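Local coordinates for arylmalonate decarboxylase (Bordetella bronchiseptica, PDB 3IXM), which catalyses the decarboxylation of 2-aryl-2-methylmalonates, adding a proton and releasing carbon dioxide to give 2-arylpropionates, at residues Thr102-Ala107 with Ser210-Gly215; Ala123-Asp128 with Leu186-Leu191; Arg149-Thr154 with Ala165-Leu170. The protein carries 1 engineered substitution. All coordinates share one frame; numbering follows the deposited sequence.

Contact 1 of 3, residues Thr102-Ala107 with Ser210-Gly215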
loop_
_atom_site.group_PDB
_atom_site.type_symbol
_atom_site.label_atom_id
_atom_site.label_comp_id
_atom_site.label_asym_id
_atom_site.label_seq_id
_atom_site.Cartn_x
_atom_site.Cartn_y
_atom_site.Cartn_z
ATOM N N THR A 102 5.918 -0.774 -10.374
ATOM C CA THR A 102 6.079 -1.162 -8.984
ATOM C C THR A 102 4.688 -1.552 -8.484
ATOM O O THR A 102 3.719 -1.496 -9.253
ATOM C CB THR A 102 6.718 0.017 -8.148
ATOM O OG1 THR A 102 6.993 -0.400 -6.812
ATOM C CG2 THR A 102 5.862 1.254 -8.118
ATOM N N THR A 103 4.590 -1.924 -7.214
ATOM C CA THR A 103 3.290 -2.304 -6.671
ATOM C C THR A 103 3.215 -1.824 -5.237
ATOM O O THR A 103 4.235 -1.543 -4.619
ATOM C CB THR A 103 3.082 -3.814 -6.656
ATOM O OG1 THR A 103 3.851 -4.375 -5.591
ATOM C CG2 THR A 103 3.519 -4.441 -7.980
ATOM N N MET A 104 1.999 -1.728 -4.711
ATOM C CA MET A 104 1.826 -1.240 -3.371
ATOM C C MET A 104 2.538 -2.125 -2.351
ATOM O O MET A 104 3.035 -1.588 -1.348
ATOM C CB MET A 104 0.331 -1.070 -3.035
ATOM C CG MET A 104 0.079 -0.258 -1.770
ATOM S SD MET A 104 -1.659 0.233 -1.523
ATOM C CE MET A 104 -1.748 1.504 -2.716
ATOM N N SER A 105 2.633 -3.428 -2.612
ATOM C CA SER A 105 3.368 -4.332 -1.698
ATOM C C SER A 105 4.873 -4.074 -1.708
ATOM O O SER A 105 5.494 -4.104 -0.642
ATOM C CB SER A 105 3.096 -5.784 -2.020
ATOM O OG SER A 105 1.787 -6.073 -1.587
ATOM N N THR A 106 5.432 -3.758 -2.887
ATOM C CA THR A 106 6.850 -3.340 -2.980
ATOM C C THR A 106 7.040 -2.026 -2.242
ATOM O O THR A 106 8.045 -1.835 -1.540
ATOM C CB THR A 106 7.287 -3.233 -4.441
ATOM O OG1 THR A 106 7.325 -4.554 -5.003
ATOM C CG2 THR A 106 8.665 -2.523 -4.583
ATOM N N ALA A 107 6.036 -1.142 -2.357
ATOM C CA ALA A 107 6.066 0.132 -1.687
ATOM C C ALA A 107 6.186 -0.071 -0.191
ATOM O O ALA A 107 6.974 0.597 0.458
ATOM C CB ALA A 107 4.803 0.985 -2.044
ATOM N N SER A 210 2.146 3.193 6.446
ATOM C CA SER A 210 0.775 2.931 5.955
ATOM C C SER A 210 0.798 2.632 4.474
ATOM O O SER A 210 1.356 3.410 3.671
ATOM C CB SER A 210 -0.138 4.119 6.240
ATOM O OG SER A 210 -1.449 3.865 5.812
ATOM N N SER A 211 0.128 1.539 4.115
ATOM C CA SER A 211 0.260 0.942 2.800
ATOM C C SER A 211 -0.126 1.842 1.606
ATOM O O SER A 211 0.684 2.013 0.673
ATOM C CB SER A 211 -0.338 -0.474 2.803
ATOM O OG SER A 211 -1.717 -0.482 3.096
ATOM N N SER A 212 -1.303 2.466 1.621
ATOM C CA SER A 212 -1.691 3.316 0.499
ATOM C C SER A 212 -0.779 4.548 0.362
ATOM O O SER A 212 -0.255 4.841 -0.755
ATOM C CB SER A 212 -3.176 3.735 0.602
ATOM O OG SER A 212 -3.554 4.397 -0.584
ATOM N N PRO A 213 -0.591 5.309 1.464
ATOM C CA PRO A 213 0.409 6.391 1.419
ATOM C C PRO A 213 1.808 5.932 0.978
ATOM O O PRO A 213 2.429 6.618 0.168
ATOM C CB PRO A 213 0.394 6.925 2.856
ATOM C CG PRO A 213 -1.022 6.699 3.279
ATOM C CD PRO A 213 -1.310 5.318 2.761
ATOM N N ALA A 214 2.297 4.791 1.468
ATOM C CA ALA A 214 3.590 4.253 0.994
ATOM C C ALA A 214 3.566 4.047 -0.521
ATOM O O ALA A 214 4.541 4.338 -1.201
ATOM C CB ALA A 214 3.959 2.959 1.689
ATOM N N GLY A 215 2.428 3.624 -1.052
ATOM C CA GLY A 215 2.283 3.433 -2.504
ATOM C C GLY A 215 2.519 4.720 -3.308
ATOM O O GLY A 215 3.200 4.701 -4.349
#

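Contact 2 of 3, residues Ala123-Asp128 with Leu186-Leu191. With SO4 (sulfate ion), chain B.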
loop_
_atom_site.group_PDB
_atom_site.type_symbol
_atom_site.label_atom_id
_atom_site.label_comp_id
_atom_site.label_asym_id
_atom_site.label_seq_id
_atom_site.Cartn_x
_atom_site.Cartn_y
_atom_site.Cartn_z
ATOM N N ALA A 123 -1.472 -3.840 11.699
ATOM C CA ALA A 123 -2.746 -3.229 12.052
ATOM C C ALA A 123 -3.534 -3.136 10.734
ATOM O O ALA A 123 -3.179 -2.374 9.875
ATOM C CB ALA A 123 -2.496 -1.848 12.660
ATOM N N THR A 124 -4.563 -3.947 10.555
ATOM C CA THR A 124 -5.203 -3.997 9.247
ATOM C C THR A 124 -6.733 -3.923 9.281
ATOM O O THR A 124 -7.356 -3.940 10.344
ATOM C CB THR A 124 -4.853 -5.292 8.492
ATOM O OG1 THR A 124 -5.687 -6.329 9.006
ATOM C CG2 THR A 124 -3.329 -5.632 8.612
ATOM N N ALA A 125 -7.317 -3.809 8.097
ATOM C CA ALA A 125 -8.783 -3.929 7.944
ATOM C C ALA A 125 -9.116 -5.177 7.123
ATOM O O ALA A 125 -10.134 -5.215 6.438
ATOM C CB ALA A 125 -9.313 -2.711 7.242
ATOM N N TYR A 126 -8.241 -6.182 7.145
ATOM C CA TYR A 126 -8.492 -7.388 6.354
ATOM C C TYR A 126 -9.161 -8.530 7.143
ATOM O O TYR A 126 -9.222 -8.525 8.369
ATOM C CB TYR A 126 -7.188 -7.927 5.759
ATOM C CG TYR A 126 -6.296 -6.942 5.003
ATOM C CD1 TYR A 126 -6.808 -6.158 3.955
ATOM C CD2 TYR A 126 -4.931 -6.833 5.289
ATOM C CE1 TYR A 126 -5.972 -5.250 3.221
ATOM C CE2 TYR A 126 -4.077 -5.927 4.539
ATOM C CZ TYR A 126 -4.629 -5.138 3.524
ATOM O OH TYR A 126 -3.843 -4.261 2.762
ATOM N N ILE A 127 -9.648 -9.532 6.422
ATOM C CA ILE A 127 -10.132 -10.765 7.095
ATOM C C ILE A 127 -8.934 -11.676 7.422
ATOM O O ILE A 127 -7.832 -11.480 6.906
ATOM C CB ILE A 127 -11.213 -11.485 6.252
ATOM C CG1 ILE A 127 -10.626 -11.973 4.922
ATOM C CG2 ILE A 127 -12.473 -10.579 6.088
ATOM C CD1 ILE A 127 -11.614 -12.924 4.116
ATOM N N ASP A 128 -9.145 -12.669 8.285
ATOM C CA ASP A 128 -8.068 -13.562 8.749
ATOM C C ASP A 128 -7.183 -14.161 7.639
ATOM O O ASP A 128 -5.964 -14.128 7.760
ATOM C CB ASP A 128 -8.658 -14.732 9.590
ATOM C CG ASP A 128 -9.261 -14.270 10.937
ATOM O OD1 ASP A 128 -10.044 -15.069 11.532
ATOM O OD2 ASP A 128 -8.966 -13.129 11.424
ATOM N N LEU A 186 0.448 -0.294 9.017
ATOM C CA LEU A 186 -0.975 0.025 8.987
ATOM C C LEU A 186 -1.450 -0.238 7.551
ATOM O O LEU A 186 -1.079 0.484 6.640
ATOM C CB LEU A 186 -1.190 1.506 9.373
ATOM C CG LEU A 186 -2.631 2.073 9.425
ATOM C CD1 LEU A 186 -3.516 1.212 10.382
ATOM C CD2 LEU A 186 -2.601 3.500 9.956
ATOM N N SER A 187 -2.231 -1.282 7.350
ATOM C CA SER A 187 -2.693 -1.621 6.016
ATOM C C SER A 187 -4.224 -1.693 6.048
ATOM O O SER A 187 -4.836 -2.739 6.283
ATOM C CB SER A 187 -2.031 -2.918 5.538
ATOM O OG SER A 187 -2.176 -3.061 4.128
ATOM N N CYS A 188 -4.824 -0.533 5.846
ATOM C CA CYS A 188 -6.245 -0.325 6.129
ATOM C C CYS A 188 -6.814 0.179 4.805
ATOM O O CYS A 188 -7.153 1.367 4.623
ATOM C CB CYS A 188 -6.403 0.655 7.302
ATOM S SG CYS A 188 -6.468 -0.175 8.988
ATOM N N GLY A 189 -6.880 -0.751 3.848
ATOM C CA GLY A 189 -7.365 -0.437 2.494
ATOM C C GLY A 189 -8.653 0.367 2.498
ATOM O O GLY A 189 -9.668 -0.044 3.096
ATOM N N GLY A 190 -8.627 1.521 1.845
ATOM C CA GLY A 190 -9.876 2.268 1.673
ATOM C C GLY A 190 -10.167 3.298 2.775
ATOM O O GLY A 190 -11.175 4.004 2.720
ATOM N N LEU A 191 -9.322 3.354 3.792
ATOM C CA LEU A 191 -9.561 4.284 4.923
ATOM C C LEU A 191 -8.500 5.351 4.918
ATOM O O LEU A 191 -7.466 5.187 4.276
ATOM C CB LEU A 191 -9.527 3.543 6.250
ATOM C CG LEU A 191 -10.608 2.491 6.337
ATOM C CD1 LEU A 191 -10.369 1.622 7.529
ATOM C CD2 LEU A 191 -11.948 3.184 6.432
HETATM S S SO4 B . -5.579 -2.805 0.014
HETATM O O1 SO4 B . -5.077 -2.511 1.379
HETATM O O2 SO4 B . -5.398 -4.207 -0.375
HETATM O O3 SO4 B . -7.019 -2.545 0.023
HETATM O O4 SO4 B . -4.842 -1.934 -0.935
HETATM O O HOH W 1 -10.555 -3.264 3.845
#

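Contact 3 of 3, residues Arg149-Thr154 with Ala165-Leu170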
loop_
_atom_site.group_PDB
_atom_site.type_symbol
_atom_site.label_atom_id
_atom_site.label_comp_id
_atom_site.label_asym_id
_atom_site.label_seq_id
_atom_site.Cartn_x
_atom_site.Cartn_y
_atom_site.Cartn_z
ATOM N N ARG A 149 -3.582 -6.995 14.683
ATOM C CA ARG A 149 -4.903 -6.612 15.159
ATOM C C ARG A 149 -5.664 -5.985 14.002
ATOM O O ARG A 149 -5.082 -5.204 13.230
ATOM C CB ARG A 149 -4.772 -5.594 16.273
ATOM C CG ARG A 149 -6.142 -5.239 16.945
ATOM C CD ARG A 149 -6.604 -6.302 17.917
ATOM N NE ARG A 149 -7.699 -5.787 18.761
ATOM C CZ ARG A 149 -7.601 -5.495 20.057
ATOM N NH1 ARG A 149 -6.481 -5.696 20.726
ATOM N NH2 ARG A 149 -8.655 -5.013 20.690
ATOM N N SER A 150 -6.936 -6.346 13.863
ATOM C CA SER A 150 -7.741 -5.881 12.714
ATOM C C SER A 150 -8.998 -5.155 13.132
ATOM O O SER A 150 -9.556 -5.449 14.181
ATOM C CB SER A 150 -8.116 -7.065 11.806
ATOM O OG SER A 150 -6.933 -7.696 11.394
ATOM N N LEU A 151 -9.455 -4.229 12.299
ATOM C CA LEU A 151 -10.676 -3.433 12.589
ATOM C C LEU A 151 -11.940 -4.276 12.647
ATOM O O LEU A 151 -12.870 -3.961 13.407
ATOM C CB LEU A 151 -10.874 -2.341 11.515
ATOM C CG LEU A 151 -9.948 -1.120 11.635
ATOM C CD1 LEU A 151 -10.249 -0.157 10.475
ATOM C CD2 LEU A 151 -10.250 -0.429 12.943
ATOM N N GLY A 152 -11.983 -5.307 11.801
ATOM C CA GLY A 152 -13.087 -6.298 11.802
ATOM C C GLY A 152 -14.426 -5.722 11.368
ATOM O O GLY A 152 -15.477 -6.156 11.876
ATOM N N ILE A 153 -14.371 -4.756 10.439
ATOM C CA ILE A 153 -15.584 -4.077 9.897
ATOM C C ILE A 153 -15.820 -4.390 8.418
ATOM O O ILE A 153 -14.870 -4.689 7.670
ATOM C CB ILE A 153 -15.520 -2.502 10.077
ATOM C CG1 ILE A 153 -14.320 -1.924 9.310
ATOM C CG2 ILE A 153 -15.542 -2.105 11.584
ATOM C CD1 ILE A 153 -14.146 -0.405 9.399
ATOM N N THR A 154 -17.086 -4.299 7.968
ATOM C CA THR A 154 -17.409 -4.388 6.523
ATOM C C THR A 154 -18.583 -3.462 6.194
ATOM O O THR A 154 -19.352 -3.110 7.077
ATOM C CB THR A 154 -17.831 -5.821 6.043
ATOM O OG1 THR A 154 -18.829 -6.333 6.929
ATOM C CG2 THR A 154 -16.664 -6.769 6.019
ATOM N N ALA A 165 -8.818 8.660 15.404
ATOM C CA ALA A 165 -8.718 7.994 16.706
ATOM C C ALA A 165 -8.836 6.448 16.619
ATOM O O ALA A 165 -8.144 5.735 17.332
ATOM C CB ALA A 165 -9.787 8.533 17.674
ATOM N N THR A 166 -9.780 5.967 15.820
ATOM C CA THR A 166 -10.042 4.500 15.638
ATOM C C THR A 166 -8.731 3.827 15.167
ATOM O O THR A 166 -8.348 2.737 15.667
ATOM C CB THR A 166 -11.131 4.296 14.570
ATOM O OG1 THR A 166 -12.291 5.033 14.964
ATOM C CG2 THR A 166 -11.545 2.817 14.406
ATOM N N LEU A 167 -8.051 4.493 14.243
ATOM C CA LEU A 167 -6.848 3.916 13.611
ATOM C C LEU A 167 -5.650 4.025 14.553
ATOM O O LEU A 167 -4.801 3.137 14.601
ATOM C CB LEU A 167 -6.551 4.589 12.276
ATOM C CG LEU A 167 -7.624 4.351 11.175
ATOM C CD1 LEU A 167 -7.404 5.271 10.012
ATOM C CD2 LEU A 167 -7.754 2.872 10.693
ATOM N N VAL A 168 -5.600 5.105 15.332
ATOM C CA VAL A 168 -4.543 5.225 16.328
ATOM C C VAL A 168 -4.689 4.124 17.388
ATOM O O VAL A 168 -3.700 3.482 17.754
ATOM C CB VAL A 168 -4.586 6.629 17.023
ATOM C CG1 VAL A 168 -3.616 6.650 18.204
ATOM C CG2 VAL A 168 -4.198 7.729 16.007
ATOM N N ASP A 169 -5.910 3.940 17.898
ATOM C CA ASP A 169 -6.170 2.937 18.909
ATOM C C ASP A 169 -5.846 1.553 18.364
ATOM O O ASP A 169 -5.258 0.715 19.078
ATOM C CB ASP A 169 -7.630 2.987 19.376
ATOM C CG ASP A 169 -7.934 4.252 20.199
ATOM O OD1 ASP A 169 -9.134 4.542 20.408
ATOM O OD2 ASP A 169 -6.961 4.949 20.595
ATOM N N LEU A 170 -6.253 1.313 17.119
ATOM C CA LEU A 170 -5.885 0.068 16.445
ATOM C C LEU A 170 -4.350 -0.206 16.496
ATOM O O LEU A 170 -3.896 -1.326 16.805
ATOM C CB LEU A 170 -6.402 0.079 14.995
ATOM C CG LEU A 170 -6.110 -1.246 14.272
ATOM C CD1 LEU A 170 -7.101 -2.327 14.780
ATOM C CD2 LEU A 170 -6.242 -1.013 12.792
#

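Contact 1 of 3, residues Thr102-Ala107 with Ser210-Gly215
M104 and A107 pack one face of a helix start against S211, S212, A214 and G215. M104 lays its chain along the backbone of 210-215. CG is anti to the backbone N (chi1 -166°) and sits 3.4 Å from S211 O; SD lies 3.7 Å from S212 CA. A bend at chi3 (-75°) then brings the methyl CE to the same S212 CA. A107 uses its one methyl, CB, 3.5 Å from G215 CA and equally close to A214 O, while A107 CB and A214 CB meet more loosely at 4.3 Å. This joins the two halves of the enzyme: strands 101-103 and 208-210 are edge strands of two four-stranded parallel sheets with the same 2-1-3-4 order, and each runs directly into one of these helices. The polar groups find their partners away from the interface. T103 is the N-cap of helix 104-114, its OG1 accepting from T106 N at 3.2 Å in a nearly straight bond (167°), with N86 as a further partner. S212 OG, beside M104 CE, is hydrogen-bonded to the backbone O of D23.

Contact 2 of 3, residues Ala123-Asp128 with Leu186-Leu191
A123 and T124 pair in parallel with L186 and S187, joining strands 119-124 and 183-187, the two inner strands of a four-stranded parallel sheet. S187 bridges the pair through its backbone: S187 N donates to A123 O at 2.9 Å, and S187 O accepts from A125 N in a longer bond of 3.3 Å, the donor tilted 28° from the carbonyl plane. Just past the strand ends, Y126 reaches back to the partner segment. From CB, chi1 of -51° sets CG beside the backbone N and anti to the carbonyl carbon. One ring face carries S187 O, 3.6 Å above the plane and offset toward the rim. Farther along, CE2 comes near S187 O and OG, while CE1 faces sulfate O1. At the tip, Y126 OH donates to sulfate O1 at 2.5 Å, the oxygen lying in the ring plane at the edge. The equally short separation of Y126 OH from S187 OG should be read with caution; S187 OG has S211 OG as a further hydrogen-bond partner. The sulfate, probably from the crystallisation liquor, is also held by T75 N and S76 N. T124 OG1 accepts from Y126 N in an ST turn and is bonded to N131 as well. G189 CA lies 3.3 Å from another sulfate oxygen, O3.

Contact 3 of 3, residues Arg149-Thr154 with Ala165-Leu170
Part of a beta-alpha-beta crossover, this contact lays helix 164-177 against the end of strand 144-150; the chain then goes on to strand 183-187, two places along in the same parallel sheet. L151 and L170 form its centre. The L170 side chain leaves with CG anti to the backbone N (chi1 -177°), which directs it at the segment 149-154, and both methyls make contact there: CD1 lies 3.8 Å from R149 CG and equally near the carbonyl carbon of S150, while CD2 is 3.9 Å from L151 CG. The side chain of L151 stands at about a right angle to its three helix partners and divides its branches among them. Its CD1 meets L167 CD2 at 3.9 Å, and its CD2 meets T166 CG2 at 3.8 Å. T166 thus offers its methyl to L151, whereas OG1 of T166 bonds to D163. R149 takes part through CG, in the aliphatic base of its chain; S150 OG turns to T124 in the neighbouring strand. With methyl and methylene groups doing nearly all the touching, the helix is held on the sheet edge by shape and apolar burial rather than by directional bonds between the segments.

Contacts 1 and 2 meet directly: S211 N is 3.0 Å from L186 O and S211 OG 2.8 Å from S187 OG, both probable hydrogen bonds, so the helix start of 210-215 is tied to the end of strand 183-187, where S187 meets Y126. Their centres are 13 Å apart, and both border the sulfate, which Y126 binds and M104 approaches to about 4 Å; the ion probably marks a pocket between the halves. Contact 3 adjoins contact 2, centres 8 Å apart, through a probable hydrogen bond between L151 N and T124 O (2.9 Å) and packing of C188 SG on L167 CD2 (3.7 Å). Contacts 1 and 3 do not touch, their nearest atoms being about 7 Å apart.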